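Local coordinates for putative antidote protein of plasmid maintenance system (Nostoc punctiforme, PDB 3CEC), which probably binds DNA through a helix-turn-helix domain, as the putative antidote half of a toxin-antitoxin plasmid maintenance system, at residues P16-E21 with N79-V84; E21-I26 with Q49-G54. One frame throughout, in Å; residues are numbered along the deposited sequence.

Interaction 1. Residues P16-E21 with N79-V84; sequences PIHPGE and NLQQKV
Val84, Pro19 and Leu80 bury the largest areas here, where the chain running into helix 19-30 lies against helix 74-101. Val84 sits at the centre. Its CG2, set beside the backbone N and anti to the carbonyl carbon, reaches the chain of 16-19: it lies 3.8 Å from CA of His18 and meets Pro19 CD tip to tip. Pro16 crosses Val84 at about a right angle, with its CG 4.0 Å from CA of Val84. Pro19, the first residue of its helix after the N-cap His18, is the other hub. The CG of its ring rests 3.9 Å from CB of Leu80 and 3.5 Å from OE1 of Gln81, whose chain goes out anti to the backbone N (chi1 -176°) and then bends at chi2 to bring the amide back across the ring. That amide is held from outside, its OE1 accepting from Ile58 N and its NE2 donating to Asp85. An alanine at Pro19 would lose CG and CD, and with them probably much of the packing against Leu80, Gln81 and Val84. One water links the backbones, donating to Ile17 O at 2.5 Å and to Leu80 O at 2.8 Å. At the start of the helix, His18 N donates to OE1 of Glu21 (2.9 Å), using the anti lone pair of the carboxylate. In the fold, this contact ties the N-terminal lead-in to the long C-terminal helix; Val22 of helix 19-30 touches Leu80 and Ile17, while Ile58, in the loop before helix 60-70, packs against Pro19.

Interaction 2. Residues E21-I26 with Q49-G54; sequences EVIADI and QEVING
Three side chains of helix 45-52 and helix 19-30 set the geometry here: Ile23, Ile52 and Val51, with Ala24 alongside. Ile23 points its CB at the other helix and then splits. Its CG2 branch, anti to the backbone N, crosses Ile52 obliquely and lies 4.0 Å from Ile52 CG1, with Ile52 CD1 hardly farther. Its other branch, CG1, stands beside the backbone N (chi1 -68°) and runs out to CD1, which meets CG1 of Val51 at 3.9 Å, the two side chains crossing at about a right angle. Ile52 uses both of its own branches: while CG1 and CD1 meet Ile23, CG2, anti to the backbone N, reaches CB of Ala24 at 4.0 Å. Ile52 is thus fitted against two successive residues of helix 19-30. Just beyond it the helix ends in a Schellman motif, in which Gly54 takes positive phi and its N bonds back to Val51 O. Beside this end, Gln49 NE2 donates to Asn53 OD1 at 3.2 Å, approaching from above the carbonyl plane. Phe37, Leu66 and Trp77, from three further helices, also touch Ile23, so its methyls belong to the hydrophobic core of the helix-turn-helix domain. Every side-chain contact between the segments is aliphatic and close to 4 Å, which implies that fit of shape, rather than direct polar pairing, joins the two helices.

Helix 19-30 serves both contacts: interaction 1 holds its start and the chain leading into it, interaction 2 its next turn, and Glu21 belongs to both. Their centres lie about 10 Å apart, and they touch where Ile17 CG2 packs 3.6 Å from Val22 CG2. Each mixes buried and exposed residues. Interaction 1 fastens the N-terminal lead-in to helix 74-101, with proline rings, an amide and a bridging water among its aliphatic groups; interaction 2 joins helix 19-30 to helix 45-52 through smaller, purely aliphatic side-chain packing that leads into the core at Ile23. Helix 19-30 is thereby held to both helix 74-101 and helix 45-52.

Interaction 1. Residues P16-E21 with N79-V84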
ATOM      1  N   PRO A  16       5.158  -0.398   9.574  1.00 24.66           N
ATOM      2  CA  PRO A  16       4.514   0.678   8.847  1.00 24.83           C
ATOM      3  C   PRO A  16       3.082   0.329   8.509  1.00 21.56           C
ATOM      4  O   PRO A  16       2.708  -0.857   8.418  1.00 21.17           O
ATOM      5  CB  PRO A  16       5.371   0.801   7.583  1.00 25.87           C
ATOM      6  CG  PRO A  16       5.909  -0.599   7.359  1.00 27.10           C
ATOM      7  CD  PRO A  16       6.204  -1.063   8.768  1.00 26.87           C
ATOM      8  N   ILE A  17       2.276   1.379   8.354  1.00 20.17           N
ATOM      9  CA  ILE A  17       0.889   1.216   7.868  1.00 17.56           C
ATOM     10  C   ILE A  17       0.935   1.111   6.351  1.00 13.82           C
ATOM     11  O   ILE A  17       1.436   2.027   5.683  1.00 15.97           O
ATOM     12  CB  ILE A  17       0.009   2.382   8.286  1.00 16.62           C
ATOM     13  CG1 ILE A  17       0.124   2.672   9.797  1.00 22.10           C
ATOM     14  CG2 ILE A  17      -1.456   2.034   7.895  1.00 18.54           C
ATOM     15  CD1 ILE A  17      -0.759   3.811  10.323  1.00 30.57           C
ATOM     16  N   HIS A  18       0.513  -0.053   5.803  0.50 13.05           N
ATOM     17  CA  HIS A  18       0.463  -0.301   4.316  0.50 13.92           C
ATOM     18  C   HIS A  18      -0.655   0.576   3.807  0.50 13.29           C
ATOM     19  O   HIS A  18      -1.667   0.776   4.498  0.50 13.93           O
ATOM     20  CB  HIS A  18       0.178  -1.789   3.871  0.50 14.00           C
ATOM     21  CG  HIS A  18       0.419  -2.089   2.386  0.50 14.92           C
ATOM     22  ND1 HIS A  18       1.615  -2.612   1.929  0.50 15.28           N
ATOM     23  CD2 HIS A  18      -0.385  -1.997   1.279  0.50  4.16           C
ATOM     24  CE1 HIS A  18       1.550  -2.787   0.621  0.50 14.27           C
ATOM     25  NE2 HIS A  18       0.343  -2.434   0.208  0.50 23.89           N
ATOM     26  N   PRO A  19      -0.468   1.100   2.602  1.00 13.14           N
ATOM     27  CA  PRO A  19      -1.557   1.826   1.916  1.00 12.19           C
ATOM     28  C   PRO A  19      -2.837   1.023   1.859  1.00 10.68           C
ATOM     29  O   PRO A  19      -3.944   1.555   1.977  1.00  9.29           O
ATOM     30  CB  PRO A  19      -1.003   2.037   0.507  1.00 15.25           C
ATOM     31  CG  PRO A  19       0.477   1.962   0.669  1.00 14.38           C
ATOM     32  CD  PRO A  19       0.796   1.165   1.853  1.00 14.19           C
ATOM     33  N   GLY A  20      -2.690  -0.267   1.676  1.00 10.42           N
ATOM     34  CA  GLY A  20      -3.819  -1.162   1.557  1.00 11.12           C
ATOM     35  C   GLY A  20      -4.676  -1.204   2.803  1.00 11.18           C
ATOM     36  O   GLY A  20      -5.882  -1.375   2.739  1.00 11.95           O
ATOM     37  N   GLU A  21      -4.007  -1.062   3.942  1.00 10.97           N
ATOM     38  CA  GLU A  21      -4.707  -1.083   5.219  1.00 12.89           C
ATOM     39  C   GLU A  21      -5.545   0.178   5.370  1.00  9.30           C
ATOM     40  O   GLU A  21      -6.699   0.136   5.897  1.00 11.24           O
ATOM     41  CB  GLU A  21      -3.737  -1.219   6.395  1.00 14.48           C
ATOM     42  CG  GLU A  21      -3.017  -2.558   6.389  1.00 19.31           C
ATOM     43  CD  GLU A  21      -1.957  -2.684   7.493  1.00 26.61           C
ATOM     44  OE1 GLU A  21      -0.944  -1.941   7.497  1.00 21.64           O
ATOM     45  OE2 GLU A  21      -2.153  -3.560   8.350  1.00 44.40           O
ATOM     46  N   ASN A  79       3.770   8.488  -0.155  1.00  7.38           N
ATOM     47  CA  ASN A  79       4.550   8.558   1.119  1.00 10.15           C
ATOM     48  C   ASN A  79       4.311   7.294   1.910  1.00 11.89           C
ATOM     49  O   ASN A  79       5.243   6.694   2.452  1.00 10.14           O
ATOM     50  CB  ASN A  79       4.224   9.805   1.905  1.00 12.72           C
ATOM     51  CG  ASN A  79       4.831  11.084   1.284  1.00 12.75           C
ATOM     52  OD1 ASN A  79       5.731  11.011   0.443  1.00 21.06           O
ATOM     53  ND2 ASN A  79       4.337  12.272   1.714  1.00 20.17           N
ATOM     54  N   LEU A  80       3.060   6.876   1.996  1.00 10.31           N
ATOM     55  CA  LEU A  80       2.699   5.592   2.646  1.00  9.79           C
ATOM     56  C   LEU A  80       3.505   4.428   2.057  1.00 11.96           C
ATOM     57  O   LEU A  80       4.145   3.671   2.766  1.00 11.59           O
ATOM     58  CB  LEU A  80       1.199   5.276   2.638  1.00 10.29           C
ATOM     59  CG  LEU A  80       0.353   6.126   3.516  1.00  9.57           C
ATOM     60  CD1 LEU A  80      -1.106   5.827   3.206  1.00 12.93           C
ATOM     61  CD2 LEU A  80       0.670   5.876   5.029  1.00 11.47           C
ATOM     62  N   GLN A  81       3.536   4.355   0.750  1.00  9.09           N
ATOM     63  CA  GLN A  81       4.183   3.269   0.064  1.00  9.64           C
ATOM     64  C   GLN A  81       5.707   3.370   0.280  1.00 10.05           C
ATOM     65  O   GLN A  81       6.342   2.352   0.478  1.00 12.22           O
ATOM     66  CB  GLN A  81       3.867   3.274  -1.441  1.00 11.13           C
ATOM     67  CG  GLN A  81       4.468   2.077  -2.129  1.00  9.82           C
ATOM     68  CD  GLN A  81       3.821   0.795  -1.684  1.00 12.83           C
ATOM     69  OE1 GLN A  81       2.601   0.615  -1.786  1.00 11.49           O
ATOM     70  NE2 GLN A  81       4.633  -0.124  -1.152  1.00 14.57           N
ATOM     71  N   GLN A  82       6.288   4.570   0.189  1.00 10.63           N
ATOM     72  CA  GLN A  82       7.735   4.715   0.346  1.00 12.65           C
ATOM     73  C   GLN A  82       8.157   4.240   1.711  1.00 14.40           C
ATOM     74  O   GLN A  82       9.186   3.568   1.857  1.00 14.22           O
ATOM     75  CB  GLN A  82       8.151   6.158   0.143  1.00 13.05           C
ATOM     76  CG  GLN A  82       9.668   6.405   0.229  1.00 21.10           C
ATOM     77  N   LYS A  83       7.346   4.547   2.706  1.00 13.08           N
ATOM     78  CA  LYS A  83       7.682   4.148   4.113  1.00 14.40           C
ATOM     79  C   LYS A  83       7.685   2.655   4.268  1.00 14.86           C
ATOM     80  O   LYS A  83       8.557   2.071   4.944  1.00 14.73           O
ATOM     81  CB  LYS A  83       6.728   4.785   5.126  1.00 13.81           C
ATOM     82  CG  LYS A  83       7.101   6.204   5.373  1.00 19.76           C
ATOM     83  CD  LYS A  83       6.110   6.875   6.278  1.00 20.76           C
ATOM     84  CE  LYS A  83       6.628   8.200   6.765  1.00 33.89           C
ATOM     85  NZ  LYS A  83       7.963   8.018   7.400  1.00 40.88           N
ATOM     86  N   VAL A  84       6.730   2.013   3.630  1.00 12.97           N
ATOM     87  CA  VAL A  84       6.676   0.553   3.574  1.00 14.18           C
ATOM     88  C   VAL A  84       7.903  -0.035   2.882  1.00 13.68           C
ATOM     89  O   VAL A  84       8.520  -1.010   3.368  1.00 15.08           O
ATOM     90  CB  VAL A  84       5.393   0.036   2.854  1.00 17.69           C
ATOM     91  CG1 VAL A  84       5.477  -1.488   2.595  1.00 20.40           C
ATOM     92  CG2 VAL A  84       4.207   0.362   3.722  1.00 17.27           C
TER
HETATM   93  O   HOH W   1       3.516   3.493   5.533  1.00 22.03           O

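Interaction 2. Residues E21-I26 with Q49-G54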
ATOM      1  N   GLU A  21      -4.007  -1.062   3.942  1.00 10.97           N
ATOM      2  CA  GLU A  21      -4.707  -1.083   5.219  1.00 12.89           C
ATOM      3  C   GLU A  21      -5.545   0.178   5.370  1.00  9.30           C
ATOM      4  O   GLU A  21      -6.699   0.136   5.897  1.00 11.24           O
ATOM      5  CB  GLU A  21      -3.737  -1.219   6.395  1.00 14.48           C
ATOM      6  CG  GLU A  21      -3.017  -2.558   6.389  1.00 19.31           C
ATOM      7  CD  GLU A  21      -1.957  -2.684   7.493  1.00 26.61           C
ATOM      8  OE1 GLU A  21      -0.944  -1.941   7.497  1.00 21.64           O
ATOM      9  OE2 GLU A  21      -2.153  -3.560   8.350  1.00 44.40           O
ATOM     10  N   VAL A  22      -5.007   1.266   4.854  1.00  9.66           N
ATOM     11  CA  VAL A  22      -5.725   2.544   4.922  1.00  7.08           C
ATOM     12  C   VAL A  22      -6.928   2.492   4.006  1.00  7.95           C
ATOM     13  O   VAL A  22      -8.058   2.892   4.385  1.00  8.71           O
ATOM     14  CB  VAL A  22      -4.852   3.747   4.566  1.00  8.31           C
ATOM     15  CG1 VAL A  22      -5.663   5.066   4.642  1.00 11.36           C
ATOM     16  CG2 VAL A  22      -3.615   3.781   5.554  1.00 11.26           C
ATOM     17  N   ILE A  23      -6.720   1.953   2.815  1.00  8.57           N
ATOM     18  CA  ILE A  23      -7.818   1.788   1.861  1.00  7.05           C
ATOM     19  C   ILE A  23      -8.935   0.915   2.466  1.00  6.36           C
ATOM     20  O   ILE A  23     -10.089   1.273   2.392  1.00  8.96           O
ATOM     21  CB  ILE A  23      -7.328   1.251   0.476  1.00  9.04           C
ATOM     22  CG1 ILE A  23      -6.494   2.337  -0.200  1.00 11.85           C
ATOM     23  CG2 ILE A  23      -8.502   0.811  -0.389  1.00 11.98           C
ATOM     24  CD1 ILE A  23      -5.683   1.805  -1.312  1.00 14.67           C
ATOM     25  N   ALA A  24      -8.563  -0.222   3.017  1.00 10.23           N
ATOM     26  CA  ALA A  24      -9.571  -1.168   3.575  1.00 10.45           C
ATOM     27  C   ALA A  24     -10.428  -0.457   4.629  1.00 12.77           C
ATOM     28  O   ALA A  24     -11.666  -0.638   4.717  1.00 12.89           O
ATOM     29  CB  ALA A  24      -8.871  -2.371   4.190  1.00 11.26           C
ATOM     30  N   ASP A  25      -9.748   0.343   5.438  1.00  7.37           N
ATOM     31  CA  ASP A  25     -10.418   1.078   6.527  1.00  7.99           C
ATOM     32  C   ASP A  25     -11.399   2.106   5.944  1.00  9.79           C
ATOM     33  O   ASP A  25     -12.486   2.300   6.474  1.00  9.36           O
ATOM     34  CB  ASP A  25      -9.414   1.741   7.417  1.00 10.24           C
ATOM     35  CG  ASP A  25     -10.055   2.344   8.658  1.00 15.93           C
ATOM     36  OD1 ASP A  25     -10.609   1.572   9.490  1.00 19.31           O
ATOM     37  OD2 ASP A  25      -9.987   3.567   8.727  1.00 16.90           O
ATOM     38  N   ILE A  26     -10.958   2.819   4.898  1.00  8.37           N
ATOM     39  CA  ILE A  26     -11.828   3.794   4.213  1.00  7.92           C
ATOM     40  C   ILE A  26     -13.080   3.074   3.692  1.00  7.62           C
ATOM     41  O   ILE A  26     -14.197   3.565   3.838  1.00  9.03           O
ATOM     42  CB  ILE A  26     -11.055   4.505   3.076  1.00  9.67           C
ATOM     43  CG1 ILE A  26      -9.986   5.439   3.691  1.00  9.41           C
ATOM     44  CG2 ILE A  26     -12.007   5.252   2.153  1.00 11.71           C
ATOM     45  CD1 ILE A  26      -8.951   5.982   2.626  1.00 13.08           C
ATOM     46  N   GLN A  49      -7.763  -5.168  -4.790  0.50 11.18           N
ATOM     47  CA  GLN A  49      -7.694  -6.172  -3.751  0.50 10.40           C
ATOM     48  C   GLN A  49      -6.234  -6.532  -3.458  0.50  9.73           C
ATOM     49  O   GLN A  49      -5.879  -6.820  -2.295  0.50 10.63           O
ATOM     50  CB  GLN A  49      -8.509  -7.412  -4.124  0.50 10.66           C
ATOM     51  CG  GLN A  49      -8.859  -8.260  -2.929  0.50 12.14           C
ATOM     52  CD  GLN A  49      -9.706  -7.523  -1.915  0.50 19.63           C
ATOM     53  OE1 GLN A  49     -10.815  -7.081  -2.227  0.50 23.11           O
ATOM     54  NE2 GLN A  49      -9.198  -7.403  -0.684  0.50 19.16           N
ATOM     55  N   GLU A  50      -5.394  -6.505  -4.503  1.00  9.30           N
ATOM     56  CA  GLU A  50      -3.961  -6.812  -4.333  1.00 11.13           C
ATOM     57  C   GLU A  50      -3.283  -5.750  -3.506  1.00 13.06           C
ATOM     58  O   GLU A  50      -2.388  -6.053  -2.727  1.00 15.14           O
ATOM     59  CB  GLU A  50      -3.253  -7.062  -5.653  1.00 10.17           C
ATOM     60  CG  GLU A  50      -3.765  -8.346  -6.297  1.00 13.52           C
ATOM     61  CD  GLU A  50      -3.324  -8.491  -7.761  1.00 19.77           C
ATOM     62  OE1 GLU A  50      -2.884  -7.491  -8.373  1.00 20.93           O
ATOM     63  OE2 GLU A  50      -3.471  -9.617  -8.312  1.00 22.54           O
ATOM     64  N   VAL A  51      -3.709  -4.496  -3.689  1.00 10.05           N
ATOM     65  CA  VAL A  51      -3.132  -3.392  -2.873  1.00 10.64           C
ATOM     66  C   VAL A  51      -3.559  -3.580  -1.425  1.00 11.50           C
ATOM     67  O   VAL A  51      -2.763  -3.529  -0.482  1.00 11.19           O
ATOM     68  CB  VAL A  51      -3.548  -2.027  -3.404  1.00 11.54           C
ATOM     69  CG1 VAL A  51      -3.067  -0.890  -2.451  1.00 11.86           C
ATOM     70  CG2 VAL A  51      -2.971  -1.762  -4.811  1.00 12.17           C
ATOM     71  N   ILE A  52      -4.831  -3.863  -1.247  1.00 12.01           N
ATOM     72  CA  ILE A  52      -5.394  -4.062   0.096  1.00 13.41           C
ATOM     73  C   ILE A  52      -4.681  -5.163   0.829  1.00 14.13           C
ATOM     74  O   ILE A  52      -4.421  -5.069   2.048  1.00 14.61           O
ATOM     75  CB  ILE A  52      -6.891  -4.332   0.041  1.00 15.73           C
ATOM     76  CG1 ILE A  52      -7.584  -3.049  -0.345  1.00 12.10           C
ATOM     77  CG2 ILE A  52      -7.439  -4.821   1.426  1.00 17.07           C
ATOM     78  CD1 ILE A  52      -9.149  -3.196  -0.553  1.00 13.04           C
ATOM     79  N   ASN A  53      -4.366  -6.226   0.090  1.00 14.62           N
ATOM     80  CA  ASN A  53      -3.783  -7.452   0.689  1.00 17.90           C
ATOM     81  C   ASN A  53      -2.276  -7.340   0.834  1.00 20.42           C
ATOM     82  O   ASN A  53      -1.604  -8.272   1.285  1.00 20.86           O
ATOM     83  CB  ASN A  53      -4.082  -8.714  -0.116  1.00 18.20           C
ATOM     84  CG  ASN A  53      -5.576  -9.032  -0.306  1.00 25.95           C
ATOM     85  OD1 ASN A  53      -6.448  -8.621   0.460  1.00 34.47           O
ATOM     86  ND2 ASN A  53      -5.854  -9.846  -1.333  1.00 29.29           N
ATOM     87  N   GLY A  54      -1.730  -6.200   0.437  1.00 17.91           N
ATOM     88  CA  GLY A  54      -0.298  -5.944   0.534  1.00 19.44           C
ATOM     89  C   GLY A  54       0.540  -6.757  -0.432  1.00 20.87           C
ATOM     90  O   GLY A  54       1.756  -6.958  -0.212  1.00 24.23           O
TER